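Local atomic coordinates of Non-structural protein NS2 (Bluetongue virus, PDB entry 1UTY), a protein that binds single-stranded RNA, this chain being the N-terminal RNA-binding domain of the viral non-structural phosphoprotein. Residues S76-P81 and Q129-N134; G64-Q69 and K95-S100; P51-Y56 and V108-V113. All blocks are in the same frame, centred on the assembly; numbering follows the deposited sequence. Where two conformers were deposited one is given.

How the interactions relate
All three contacts reach one mixed beta sheet, two of them by packing a loop on one of its strands. Strands 64-70 and 73-79, consecutive in the chain and adjacent in the sheet, bring interactions 1 and 2 together: their centres lie about 9 Å apart, and probable backbone hydrogen bonds run from Leu77 N to Tyr66 O and from Lys95 N to Met132 O. Interaction 3 sits at the far end of strand 97-110, whose start serves interaction 2, with centres about 23 Å apart; Ile68 still packs on Tyr56. Both segments of interaction 2 fall between those of interaction 3, whereas those of interaction 1 alternate with both others. Interactions 2 and 3 both touch the second subunit.

Interaction 1: S76-P81 and Q129-N134; sequences SLMLTP and QPYMRN
The ring of Tyr131 receives the Met78 side chain on one face, while Thr80 CG2 comes up to its edge near the ring plane. Met78 SD stands almost on the ring normal, 4.4 Å from the Tyr131 centroid and only 3° off it, a Met-aromatic contact. Met78 CG lies over the same face closer to the rim, 3.5 Å from Tyr131 CZ, and makes a CH-pi contact. A bend at chi2 (-57°), with CG anti to the carbonyl carbon, brings the sulfur above the ring centre. Met78 SD also accepts a weak hydrogen bond from Tyr131 N (3.6 Å, 160°), so that one residue meets both the ring and the backbone of Tyr131. Met78 SD touches Pro130 CA at 3.7 Å as well. Beside it, Thr80 CG2 fits between the proline and the aromatic ring, 3.8 Å from Pro130 CB and 3.9 Å from Tyr131 CE1. Thr80 puts this methyl beside its backbone N, and its hydroxyl OG1 is hydrogen-bonded to the following turn at His82 and Gly83. Pro130 CG rests 3.7 Å from Leu79 O, a carbonyl contact without a hydrogen bond. Tyr131 OH is hydrogen-bonded to Glu85 OE1, which probably helps hold the ring in place. The loop between strands 113-123 and 148-149 is thereby packed on strand 73-79, which runs between strands 64-70 and 84-87, with Trp94 meeting the Tyr131 ring edge-to-face.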
loop_
_atom_site.group_PDB
_atom_site.type_symbol
_atom_site.label_atom_id
_atom_site.label_comp_id
_atom_site.label_asym_id
_atom_site.label_seq_id
_atom_site.Cartn_x
_atom_site.Cartn_y
_atom_site.Cartn_z
ATOM N N SER A 76 -6.052 8.877 -0.531
ATOM C CA SER A 76 -6.105 8.575 0.901
ATOM C C SER A 76 -7.471 8.924 1.460
ATOM O O SER A 76 -7.936 10.052 1.302
ATOM C CB SER A 76 -5.042 9.350 1.685
ATOM O OG SER A 76 -3.753 9.112 1.166
ATOM N N LEU A 77 -8.098 7.969 2.136
ATOM C CA LEU A 77 -9.460 8.165 2.608
ATOM C C LEU A 77 -9.622 7.772 4.070
ATOM O O LEU A 77 -9.179 6.692 4.501
ATOM C CB LEU A 77 -10.449 7.375 1.759
ATOM C CG LEU A 77 -10.451 7.584 0.252
ATOM C CD1 LEU A 77 -9.676 6.430 -0.437
ATOM C CD2 LEU A 77 -11.885 7.673 -0.249
ATOM N N MET A 78 -10.249 8.666 4.823
ATOM C CA MET A 78 -10.726 8.345 6.157
ATOM C C MET A 78 -12.223 8.085 6.099
ATOM O O MET A 78 -13.013 8.999 5.845
ATOM C CB MET A 78 -10.433 9.488 7.120
ATOM C CG MET A 78 -8.965 9.747 7.366
ATOM S SD MET A 78 -8.094 8.295 7.996
ATOM C CE MET A 78 -6.551 9.039 8.325
ATOM N N LEU A 79 -12.617 6.834 6.309
ATOM C CA LEU A 79 -14.044 6.499 6.341
ATOM C C LEU A 79 -14.439 6.184 7.757
ATOM O O LEU A 79 -14.001 5.163 8.309
ATOM C CB LEU A 79 -14.365 5.316 5.414
ATOM C CG LEU A 79 -13.817 5.410 3.985
ATOM C CD1 LEU A 79 -14.175 4.155 3.197
ATOM C CD2 LEU A 79 -14.303 6.714 3.251
ATOM N N THR A 80 -15.234 7.058 8.364
ATOM C CA THR A 80 -15.688 6.805 9.718
ATOM C C THR A 80 -17.174 6.524 9.711
ATOM O O THR A 80 -17.802 6.624 8.651
ATOM C CB THR A 80 -15.336 7.977 10.691
ATOM O OG1 THR A 80 -16.173 9.099 10.415
ATOM C CG2 THR A 80 -13.907 8.478 10.458
ATOM N N PRO A 81 -17.737 6.170 10.876
ATOM C CA PRO A 81 -19.192 6.053 11.014
ATOM C C PRO A 81 -19.857 7.413 10.859
ATOM O O PRO A 81 -21.035 7.480 10.517
ATOM C CB PRO A 81 -19.387 5.541 12.457
ATOM C CG PRO A 81 -18.049 5.076 12.924
ATOM C CD PRO A 81 -17.035 5.861 12.138
ATOM N N GLN A 129 -7.309 1.949 11.826
ATOM C CA GLN A 129 -8.352 2.846 12.273
ATOM C C GLN A 129 -8.103 4.232 11.706
ATOM O O GLN A 129 -6.947 4.592 11.429
ATOM C CB GLN A 129 -8.384 2.917 13.801
ATOM C CG GLN A 129 -8.839 1.638 14.492
ATOM C CD GLN A 129 -8.527 1.668 15.975
ATOM O OE1 GLN A 129 -7.661 0.918 16.456
ATOM N NE2 GLN A 129 -9.213 2.541 16.703
ATOM N N PRO A 130 -9.178 5.005 11.530
ATOM C CA PRO A 130 -9.060 6.372 11.043
ATOM C C PRO A 130 -8.312 7.229 12.069
ATOM O O PRO A 130 -8.418 6.988 13.275
ATOM C CB PRO A 130 -10.518 6.826 10.950
ATOM C CG PRO A 130 -11.312 5.545 10.879
ATOM C CD PRO A 130 -10.583 4.641 11.797
ATOM N N TYR A 131 -7.559 8.204 11.574
ATOM C CA TYR A 131 -6.871 9.191 12.401
ATOM C C TYR A 131 -5.944 8.609 13.461
ATOM O O TYR A 131 -5.921 9.080 14.594
ATOM C CB TYR A 131 -7.877 10.221 12.979
ATOM C CG TYR A 131 -8.758 10.809 11.891
ATOM C CD1 TYR A 131 -10.067 10.353 11.695
ATOM C CD2 TYR A 131 -8.255 11.769 11.013
ATOM C CE1 TYR A 131 -10.865 10.867 10.669
ATOM C CE2 TYR A 131 -9.037 12.295 9.997
ATOM C CZ TYR A 131 -10.339 11.832 9.828
ATOM O OH TYR A 131 -11.096 12.351 8.816
ATOM N N MET A 132 -5.171 7.591 13.077
ATOM C CA MET A 132 -4.030 7.122 13.864
ATOM C C MET A 132 -2.733 7.777 13.355
ATOM O O MET A 132 -2.425 7.713 12.165
ATOM C CB MET A 132 -3.915 5.593 13.810
ATOM C CG MET A 132 -4.849 4.781 14.771
ATOM S SD MET A 132 -5.562 5.599 16.240
ATOM C CE MET A 132 -3.983 6.135 17.179
ATOM N N ARG A 133 -1.988 8.416 14.252
ATOM C CA ARG A 133 -0.713 9.046 13.908
ATOM C C ARG A 133 0.240 8.058 13.240
ATOM O O ARG A 133 0.326 6.910 13.650
ATOM C CB ARG A 133 -0.036 9.599 15.160
ATOM C CG ARG A 133 -0.278 11.073 15.432
ATOM C CD ARG A 133 0.293 11.550 16.786
ATOM N NE ARG A 133 1.022 10.486 17.485
ATOM C CZ ARG A 133 0.529 9.744 18.480
ATOM N NH1 ARG A 133 -0.706 9.941 18.931
ATOM N NH2 ARG A 133 1.282 8.799 19.033
ATOM N N ASN A 134 0.964 8.498 12.216
ATOM C CA ASN A 134 1.982 7.630 11.641
ATOM C C ASN A 134 3.315 7.797 12.350
ATOM O O ASN A 134 4.286 8.271 11.769
ATOM C CB ASN A 134 2.135 7.812 10.137
ATOM C CG ASN A 134 3.006 6.720 9.520
ATOM O OD1 ASN A 134 3.044 5.583 10.016
ATOM N ND2 ASN A 134 3.727 7.064 8.462
#

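Interaction 2: G64-Q69 and K95-S100; sequences GAYRIQ and KFEGVS
Parallel strands 64-69 and 97-100, their axes 4.7 Å apart at closest approach and crossing at -39°, pair through alternating backbone bonds in which Arg67 gives its N-H to Glu97 O and Arg67 O takes that of Val99 N (2.7 Å), flanked by Glu97 N to Ala65 O and Gln69 N to Val99 O. The last runs nearly along the C=O axis; the other three donors stand above their carbonyl planes. On the face carrying Arg67, Phe96 CD1 sits 3.5 Å above the plane of the Arg67 guanidinium, over its centre, the two planes 35° apart. Arg67 CG is anti to the backbone N, and a bend at chi3 (-93°) brings the cationic group to the ring, while Arg67 CB meets Phe96 CB at 3.5 Å. Ser76 OG is hydrogen-bonded to Arg67 NE and Glu92 OE2 forms a salt bridge with NH2, which together probably hold the group in this rotation. Phe96 CD2 packs 3.7 Å from Ala65 CB, and Tyr66 N lies at the ring edge, in its plane. The opposite face carries Tyr66, Glu97 and Val99. The Tyr66 ring and the extended Glu97 chain run side by side, with Tyr66 CE1 3.7 Å from Glu97 OE1, and Val99 CG2 meets the ring edge at Tyr66 CD1. A water lies 2.7 Å from Glu97 OE1 and also within hydrogen-bonding distance of Ala65 O; backbone N-H groups of Met125 and Gly126 grip the carboxylate too, which probably stabilises its charge. Within the mixed sheet, strand 64-70 is flanked by strands 97-110 and 73-79; Phe96 reaches across to Ser76 and Met78, while Ile68 and Val99 pack on Cys122 of strand 113-123.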
loop_
_atom_site.group_PDB
_atom_site.type_symbol
_atom_site.label_atom_id
_atom_site.label_comp_id
_atom_site.label_asym_id
_atom_site.label_seq_id
_atom_site.Cartn_x
_atom_site.Cartn_y
_atom_site.Cartn_z
ATOM N N GLY A 64 -12.213 2.917 8.809
ATOM C CA GLY A 64 -10.793 2.713 8.632
ATOM C C GLY A 64 -10.121 3.768 7.777
ATOM O O GLY A 64 -10.779 4.566 7.092
ATOM N N ALA A 65 -8.796 3.783 7.857
ATOM C CA ALA A 65 -7.956 4.563 6.976
ATOM C C ALA A 65 -7.579 3.693 5.780
ATOM O O ALA A 65 -7.001 2.627 5.951
ATOM C CB ALA A 65 -6.712 4.995 7.710
ATOM N N TYR A 66 -7.922 4.148 4.575
ATOM C CA TYR A 66 -7.666 3.393 3.351
ATOM C C TYR A 66 -6.892 4.238 2.334
ATOM O O TYR A 66 -7.286 5.352 2.003
ATOM C CB TYR A 66 -8.977 2.916 2.732
ATOM C CG TYR A 66 -9.848 2.096 3.657
ATOM C CD1 TYR A 66 -9.634 0.737 3.801
ATOM C CD2 TYR A 66 -10.898 2.679 4.377
ATOM C CE1 TYR A 66 -10.421 -0.025 4.631
ATOM C CE2 TYR A 66 -11.705 1.921 5.205
ATOM C CZ TYR A 66 -11.452 0.565 5.324
ATOM O OH TYR A 66 -12.208 -0.234 6.133
ATOM N N ARG A 67 -5.785 3.691 1.852
ATOM C CA ARG A 67 -4.972 4.362 0.848
ATOM C C ARG A 67 -4.955 3.535 -0.422
ATOM O O ARG A 67 -4.365 2.459 -0.455
ATOM C CB ARG A 67 -3.551 4.565 1.369
ATOM C CG ARG A 67 -2.591 5.237 0.396
ATOM C CD ARG A 67 -1.354 5.812 1.084
ATOM N NE ARG A 67 -1.542 7.224 1.446
ATOM C CZ ARG A 67 -0.790 7.902 2.326
ATOM N NH1 ARG A 67 0.214 7.300 2.986
ATOM N NH2 ARG A 67 -1.042 9.191 2.545
ATOM N N ILE A 68 -5.611 4.026 -1.466
ATOM C CA ILE A 68 -5.578 3.319 -2.736
ATOM C C ILE A 68 -4.274 3.619 -3.453
ATOM O O ILE A 68 -3.950 4.774 -3.670
ATOM C CB ILE A 68 -6.781 3.683 -3.615
ATOM C CG1 ILE A 68 -8.080 3.197 -2.968
ATOM C CG2 ILE A 68 -6.609 3.088 -5.016
ATOM C CD1 ILE A 68 -9.330 3.954 -3.426
ATOM N N GLN A 69 -3.529 2.572 -3.816
ATOM C CA GLN A 69 -2.245 2.774 -4.487
ATOM C C GLN A 69 -2.185 2.291 -5.929
ATOM O O GLN A 69 -2.064 1.093 -6.235
ATOM C CB GLN A 69 -1.086 2.245 -3.655
ATOM C CG GLN A 69 -0.262 3.375 -3.089
ATOM C CD GLN A 69 -0.146 3.307 -1.594
ATOM O OE1 GLN A 69 -0.893 2.574 -0.949
ATOM N NE2 GLN A 69 0.800 4.058 -1.030
ATOM N N LYS A 95 -1.561 7.042 9.510
ATOM C CA LYS A 95 -1.374 5.702 8.952
ATOM C C LYS A 95 -2.577 5.364 8.057
ATOM O O LYS A 95 -3.700 5.802 8.332
ATOM C CB LYS A 95 -1.372 4.633 10.070
ATOM C CG LYS A 95 -0.195 4.611 11.029
ATOM C CD LYS A 95 -0.145 3.296 11.863
ATOM C CE LYS A 95 0.090 3.603 13.352
ATOM N NZ LYS A 95 1.105 2.731 14.072
ATOM N N PHE A 96 -2.342 4.525 7.043
ATOM C CA PHE A 96 -3.406 3.971 6.215
ATOM C C PHE A 96 -3.164 2.509 5.926
ATOM O O PHE A 96 -2.025 2.057 5.877
ATOM C CB PHE A 96 -3.465 4.691 4.869
ATOM C CG PHE A 96 -3.717 6.136 4.992
ATOM C CD1 PHE A 96 -2.664 7.015 5.227
ATOM C CD2 PHE A 96 -5.006 6.619 4.918
ATOM C CE1 PHE A 96 -2.909 8.359 5.383
ATOM C CE2 PHE A 96 -5.260 7.935 5.073
ATOM C CZ PHE A 96 -4.222 8.825 5.312
ATOM N N GLU A 97 -4.246 1.783 5.687
ATOM C CA GLU A 97 -4.141 0.493 5.036
ATOM C C GLU A 97 -3.874 0.706 3.542
ATOM O O GLU A 97 -4.728 1.221 2.821
ATOM C CB GLU A 97 -5.421 -0.303 5.235
ATOM C CG GLU A 97 -5.375 -1.666 4.567
ATOM C CD GLU A 97 -6.663 -2.439 4.703
ATOM O OE1 GLU A 97 -7.500 -2.094 5.571
ATOM O OE2 GLU A 97 -6.838 -3.406 3.936
ATOM N N GLY A 98 -2.681 0.317 3.092
ATOM C CA GLY A 98 -2.346 0.281 1.679
ATOM C C GLY A 98 -3.217 -0.713 0.926
ATOM O O GLY A 98 -3.104 -1.912 1.080
ATOM N N VAL A 99 -4.121 -0.192 0.119
ATOM C CA VAL A 99 -5.042 -1.022 -0.628
ATOM C C VAL A 99 -4.505 -1.083 -2.049
ATOM O O VAL A 99 -4.131 -0.047 -2.629
ATOM C CB VAL A 99 -6.468 -0.412 -0.611
ATOM C CG1 VAL A 99 -7.431 -1.238 -1.445
ATOM C CG2 VAL A 99 -6.978 -0.271 0.828
ATOM N N SER A 100 -4.449 -2.295 -2.589
ATOM C CA SER A 100 -4.046 -2.521 -3.970
ATOM C C SER A 100 -5.198 -2.384 -4.988
ATOM O O SER A 100 -6.383 -2.592 -4.674
ATOM C CB SER A 100 -3.423 -3.915 -4.111
ATOM O OG SER A 100 -2.105 -3.943 -3.588
HETATM O O HOH W 1 -7.895 0.059 7.212
#

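Interaction 3: P51-Y56 and V108-V113; sequences PEPKGY and VQYNGV
A type II beta turn from Glu52 to Gly55, in the loop between strands 44-48 and 56-59, packs here against the hairpin end of strand 97-110, just before it folds back into strand 113-123. The turn is closed by Gly55 N to Glu52 O at 3.0 Å. On the hairpin, Tyr110 and Val113 exchange two backbone hydrogen bonds. Pro53 lies over one face of the Tyr110 ring: Pro53 CD sits 3.5 Å from Tyr110 CD1 and 3.9 Å from the ring centroid, 27° off the normal, a CH-pi contact offset toward the rim. Pro53 CG extends the overlap to Tyr110 CG. Over the opposite face stands Asn111 ND2. Glu52 approaches the ring edge, its carboxylate turned 79° from the ring plane, with CD 4.0 Å from Tyr110 CE1. Tyr110 CG is anti to the backbone N (chi1 -162°), which places the ring alongside the turn. Val108 CB packs 3.6 Å from Pro51 O, and Val108 CG2 reaches Pro53 CD at 4.1 Å. Around them, Ala117 meets Pro53 and Val108, Gln109 O is bonded to Asn50 ND2, and Gly146 and Val147 of the second subunit pack on Val108 and Pro51. No hydrogen bond links the two segments directly, so their contact rests on van der Waals and CH-pi packing, with the Glu52 carboxylate meeting the Tyr110 ring only at its edge.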
loop_
_atom_site.group_PDB
_atom_site.type_symbol
_atom_site.label_atom_id
_atom_site.label_comp_id
_atom_site.label_asym_id
_atom_site.label_seq_id
_atom_site.Cartn_x
_atom_site.Cartn_y
_atom_site.Cartn_z
ATOM N N PRO A 51 -20.441 1.923 -10.450
ATOM C CA PRO A 51 -19.195 2.651 -10.715
ATOM C C PRO A 51 -19.103 3.101 -12.178
ATOM O O PRO A 51 -19.655 2.467 -13.065
ATOM C CB PRO A 51 -18.108 1.617 -10.409
ATOM C CG PRO A 51 -18.760 0.315 -10.593
ATOM C CD PRO A 51 -20.215 0.480 -10.250
ATOM N N GLU A 52 -18.398 4.197 -12.400
ATOM C CA GLU A 52 -18.223 4.775 -13.721
ATOM C C GLU A 52 -16.885 4.308 -14.278
ATOM O O GLU A 52 -16.037 3.844 -13.514
ATOM C CB GLU A 52 -18.223 6.292 -13.611
ATOM C CG GLU A 52 -19.517 6.881 -13.073
ATOM C CD GLU A 52 -19.465 8.398 -12.973
ATOM O OE1 GLU A 52 -18.345 8.961 -12.824
ATOM O OE2 GLU A 52 -20.548 9.023 -13.039
ATOM N N PRO A 53 -16.694 4.416 -15.596
ATOM C CA PRO A 53 -15.420 4.060 -16.232
ATOM C C PRO A 53 -14.229 4.758 -15.586
ATOM O O PRO A 53 -14.344 5.894 -15.139
ATOM C CB PRO A 53 -15.600 4.545 -17.666
ATOM C CG PRO A 53 -17.054 4.457 -17.886
ATOM C CD PRO A 53 -17.699 4.848 -16.585
ATOM N N LYS A 54 -13.096 4.069 -15.530
ATOM C CA LYS A 54 -11.892 4.602 -14.893
ATOM C C LYS A 54 -12.074 4.844 -13.383
ATOM O O LYS A 54 -11.209 5.413 -12.733
ATOM C CB LYS A 54 -11.411 5.872 -15.623
ATOM N N GLY A 55 -13.198 4.396 -12.828
ATOM C CA GLY A 55 -13.460 4.518 -11.404
ATOM C C GLY A 55 -12.853 3.425 -10.526
ATOM O O GLY A 55 -12.478 2.335 -11.005
ATOM N N TYR A 56 -12.773 3.727 -9.235
ATOM C CA TYR A 56 -12.267 2.800 -8.222
ATOM C C TYR A 56 -13.440 2.262 -7.426
ATOM O O TYR A 56 -14.258 3.043 -6.930
ATOM C CB TYR A 56 -11.296 3.511 -7.254
ATOM C CG TYR A 56 -10.067 4.072 -7.927
ATOM C CD1 TYR A 56 -10.126 5.254 -8.674
ATOM C CD2 TYR A 56 -8.849 3.413 -7.838
ATOM C CE1 TYR A 56 -8.989 5.753 -9.320
ATOM C CE2 TYR A 56 -7.721 3.904 -8.467
ATOM C CZ TYR A 56 -7.797 5.070 -9.197
ATOM O OH TYR A 56 -6.668 5.543 -9.796
ATOM N N VAL A 108 -20.498 -1.195 -17.935
ATOM C CA VAL A 108 -21.228 -0.375 -16.971
ATOM C C VAL A 108 -22.038 0.743 -17.636
ATOM O O VAL A 108 -21.722 1.189 -18.754
ATOM C CB VAL A 108 -20.288 0.271 -15.903
ATOM C CG1 VAL A 108 -19.794 -0.766 -14.895
ATOM C CG2 VAL A 108 -19.128 1.014 -16.558
ATOM N N GLN A 109 -23.077 1.180 -16.923
ATOM C CA GLN A 109 -23.855 2.371 -17.261
ATOM C C GLN A 109 -23.019 3.642 -17.090
ATOM O O GLN A 109 -22.538 3.935 -15.985
ATOM C CB GLN A 109 -25.094 2.470 -16.363
ATOM C CG GLN A 109 -26.299 1.698 -16.868
ATOM C CD GLN A 109 -27.624 2.451 -16.698
ATOM O OE1 GLN A 109 -27.647 3.619 -16.303
ATOM N NE2 GLN A 109 -28.719 1.777 -16.992
ATOM N N TYR A 110 -22.841 4.368 -18.195
ATOM C CA TYR A 110 -22.255 5.711 -18.199
ATOM C C TYR A 110 -23.190 6.660 -18.943
ATOM O O TYR A 110 -23.528 6.418 -20.113
ATOM C CB TYR A 110 -20.876 5.715 -18.858
ATOM C CG TYR A 110 -20.027 6.928 -18.524
ATOM C CD1 TYR A 110 -19.991 7.450 -17.222
ATOM C CD2 TYR A 110 -19.250 7.548 -19.506
ATOM C CE1 TYR A 110 -19.210 8.555 -16.913
ATOM C CE2 TYR A 110 -18.457 8.657 -19.201
ATOM C CZ TYR A 110 -18.444 9.155 -17.908
ATOM O OH TYR A 110 -17.669 10.255 -17.600
ATOM N N ASN A 111 -23.599 7.731 -18.261
ATOM C CA ASN A 111 -24.640 8.645 -18.752
ATOM C C ASN A 111 -25.887 7.885 -19.189
ATOM O O ASN A 111 -26.424 8.123 -20.269
ATOM C CB ASN A 111 -24.123 9.547 -19.889
ATOM C CG ASN A 111 -22.737 10.114 -19.612
ATOM O OD1 ASN A 111 -22.461 10.640 -18.518
ATOM N ND2 ASN A 111 -21.854 10.014 -20.607
ATOM N N GLY A 112 -26.321 6.948 -18.352
ATOM C CA GLY A 112 -27.455 6.089 -18.651
ATOM C C GLY A 112 -27.296 5.172 -19.854
ATOM O O GLY A 112 -28.299 4.785 -20.445
ATOM N N VAL A 113 -26.058 4.829 -20.228
ATOM C CA VAL A 113 -25.804 3.950 -21.390
ATOM C C VAL A 113 -24.706 2.912 -21.101
ATOM O O VAL A 113 -23.736 3.204 -20.378
ATOM C CB VAL A 113 -25.443 4.740 -22.704
ATOM C CG1 VAL A 113 -25.828 3.940 -23.944
ATOM C CG2 VAL A 113 -26.098 6.127 -22.753
#